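Local coordinates for protein putative thioredoxin reductase (Bacillus anthracis, PDB 4FK1) that binds FAD and probably acts as a thioredoxin reductase-like flavoenzyme, passing electrons from a pyridine nucleotide to a disulphide substrate, at residues Leu269-Thr274 with Gln287-Ala291. Residues are numbered along the deposited sequence; the frame is centred on the assembly and turned at random.
Sequences LAGETT and QGNKA. With FAD (flavin-adenine dinucleotide), chain H.
Leu269 ends strand 267-269, at one edge of the parallel FAD-domain sheet, and Ala270 stays extended (phi/psi -150/142). Gly271 then swings to 89/-159 before a short, weakly bonded helical turn, where Gly271 O accepts bonds from Thr274 N (2.9 Å) and Thr274 OG1 (2.8 Å; chi1 p). Residues 287-291 form a regular turn of helix 281-303, with Ala291 N bonded to Gln287 O (3.0 Å). The two backbones come closest at Ala270 and Gly288, 5.4 Å between CA atoms. Small residues permit this: Ala270 CB lies 4.1 Å from Gly288 CA and 3.9 Å from Ala291 CB. A water lies 3.0 Å, hydrogen-bonding distance, from both Leu269 O and Gln287 O. Gln287, with chi1 m and chi2 t, reaches over the turn; its OE1 receives a weak hydrogen bond from Gly271 N (2.9 Å, 123°), but OE1 also lies 3.0 Å from Gly271 O, acceptor against acceptor. A CB on Gly271 would strike both the preceding carbonyl oxygen and FAD O2P (3.4 Å from Gly271 CA). The next amide, Glu272 N, donates to FAD O2P (3.0 Å), while Glu272 OE1 accepts from FAD O3' (2.8 Å) and pairs with Arg41. This strand-turn-helix recalls the C-terminal flavin-binding turn of related disulphide reductases: alanine-glycine packing holds it to helix 281-303, the polar part being poor, while the Glu272 amide meets the negatively charged pyrophosphate.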
# COMPACT_ATOMS: atom_id res chain seq x y z
N LEU C 269 -0.17 -1.64 -15.16
CA LEU C 269 0.34 -0.39 -14.58
C LEU C 269 0.39 -0.46 -13.05
O LEU C 269 -0.43 -1.14 -12.44
CB LEU C 269 -0.50 0.80 -15.04
CG LEU C 269 -0.82 0.94 -16.54
CD1 LEU C 269 -1.72 2.14 -16.77
CD2 LEU C 269 0.44 1.05 -17.39
N ALA C 270 1.37 0.21 -12.45
CA ALA C 270 1.48 0.28 -11.00
C ALA C 270 2.13 1.59 -10.55
O ALA C 270 3.05 2.10 -11.19
CB ALA C 270 2.27 -0.92 -10.45
N GLY C 271 1.64 2.14 -9.44
CA GLY C 271 2.22 3.34 -8.86
C GLY C 271 1.58 4.59 -9.44
O GLY C 271 0.47 4.54 -9.98
N GLU C 272 2.27 5.71 -9.33
CA GLU C 272 1.71 6.96 -9.82
C GLU C 272 1.37 6.96 -11.32
O GLU C 272 0.56 7.76 -11.77
CB GLU C 272 2.60 8.13 -9.42
CG GLU C 272 2.55 8.44 -7.93
CD GLU C 272 3.51 9.54 -7.53
OE1 GLU C 272 3.35 10.12 -6.43
OE2 GLU C 272 4.43 9.81 -8.34
N THR C 273 1.98 6.05 -12.07
CA THR C 273 1.62 5.75 -13.47
C THR C 273 0.11 5.57 -13.66
O THR C 273 -0.46 6.02 -14.65
CB THR C 273 2.34 4.44 -14.00
OG1 THR C 273 3.58 4.78 -14.63
CG2 THR C 273 1.49 3.71 -15.01
N THR C 274 -0.52 4.90 -12.69
CA THR C 274 -1.93 4.50 -12.80
C THR C 274 -2.85 5.71 -12.72
O THR C 274 -3.56 6.01 -13.68
CB THR C 274 -2.32 3.46 -11.70
OG1 THR C 274 -2.24 4.07 -10.41
CG2 THR C 274 -1.38 2.26 -11.73
N GLN C 287 0.47 -0.83 -4.68
CA GLN C 287 -0.01 -1.04 -6.03
C GLN C 287 0.92 -1.96 -6.79
O GLN C 287 0.47 -2.72 -7.65
CB GLN C 287 -0.16 0.29 -6.75
CG GLN C 287 -1.39 1.04 -6.33
CD GLN C 287 -1.40 2.47 -6.86
OE1 GLN C 287 -0.57 2.82 -7.69
NE2 GLN C 287 -2.32 3.28 -6.38
N GLY C 288 2.21 -1.90 -6.46
CA GLY C 288 3.18 -2.84 -7.00
C GLY C 288 2.83 -4.27 -6.60
O GLY C 288 2.89 -5.18 -7.42
N ASN C 289 2.45 -4.45 -5.33
CA ASN C 289 2.10 -5.77 -4.83
C ASN C 289 0.88 -6.29 -5.58
O ASN C 289 0.85 -7.46 -6.00
CB ASN C 289 1.85 -5.74 -3.31
CG ASN C 289 1.80 -7.15 -2.66
OD1 ASN C 289 1.75 -7.28 -1.45
ND2 ASN C 289 1.83 -8.19 -3.47
N LYS C 290 -0.12 -5.43 -5.74
CA LYS C 290 -1.35 -5.80 -6.44
C LYS C 290 -1.07 -6.22 -7.89
O LYS C 290 -1.57 -7.24 -8.34
CB LYS C 290 -2.38 -4.67 -6.37
CG LYS C 290 -3.32 -4.80 -5.18
CD LYS C 290 -4.02 -3.49 -4.84
CE LYS C 290 -4.92 -3.67 -3.62
NZ LYS C 290 -5.60 -2.42 -3.15
N ALA C 291 -0.25 -5.46 -8.59
CA ALA C 291 0.07 -5.75 -9.98
C ALA C 291 0.74 -7.11 -10.13
O ALA C 291 0.45 -7.84 -11.07
CB ALA C 291 0.97 -4.63 -10.58
PA FAD H . 8.84 6.51 -8.83
O1A FAD H . 9.46 6.15 -7.57
O2A FAD H . 9.01 7.86 -9.29
O5B FAD H . 9.45 5.51 -9.85
C5B FAD H . 9.58 5.76 -11.21
C4B FAD H . 10.82 5.05 -11.63
O4B FAD H . 10.73 4.80 -13.01
C3B FAD H . 12.02 5.93 -11.40
O3B FAD H . 13.01 5.22 -10.68
C2B FAD H . 12.56 6.19 -12.78
O2B FAD H . 13.97 6.12 -12.71
C1B FAD H . 11.99 5.04 -13.57
N9A FAD H . 11.87 5.34 -15.00
C8A FAD H . 11.04 6.21 -15.56
N7A FAD H . 11.19 6.23 -16.88
C5A FAD H . 12.12 5.35 -17.19
C6A FAD H . 12.76 4.87 -18.41
N6A FAD H . 12.42 5.36 -19.60
N1A FAD H . 13.70 3.94 -18.30
C2A FAD H . 14.06 3.45 -17.12
N3A FAD H . 13.52 3.83 -15.98
C4A FAD H . 12.57 4.76 -15.95
N1 FAD H . 6.33 10.27 -0.77
C2 FAD H . 6.28 9.86 0.50
O2 FAD H . 5.67 8.85 0.76
N3 FAD H . 6.85 10.52 1.48
C4 FAD H . 7.52 11.63 1.27
O4 FAD H . 8.03 12.22 2.20
C4X FAD H . 7.63 12.15 -0.10
N5 FAD H . 8.29 13.27 -0.37
C5X FAD H . 8.38 13.70 -1.62
C6 FAD H . 9.07 14.86 -1.87
C7 FAD H . 9.18 15.34 -3.15
C7M FAD H . 9.94 16.60 -3.41
C8 FAD H . 8.55 14.60 -4.25
C8M FAD H . 8.67 15.10 -5.65
C9 FAD H . 7.86 13.44 -4.00
C9A FAD H . 7.74 12.96 -2.72
N10 FAD H . 7.05 11.78 -2.47
C10 FAD H . 6.97 11.37 -1.14
C1' FAD H . 6.40 11.05 -3.53
C2' FAD H . 7.03 9.71 -3.82
O2' FAD H . 8.30 9.99 -4.35
C3' FAD H . 6.21 9.02 -4.89
O3' FAD H . 4.89 8.99 -4.42
C4' FAD H . 6.65 7.60 -5.19
O4' FAD H . 7.96 7.63 -5.70
C5' FAD H . 5.80 6.94 -6.24
O5' FAD H . 6.45 5.74 -6.60
P FAD H . 6.47 5.13 -8.03
O1P FAD H . 7.16 3.87 -7.98
O2P FAD H . 5.13 5.13 -8.55
O3P FAD H . 7.31 6.13 -8.90
O HOH W 1 -1.50 -1.66 -9.65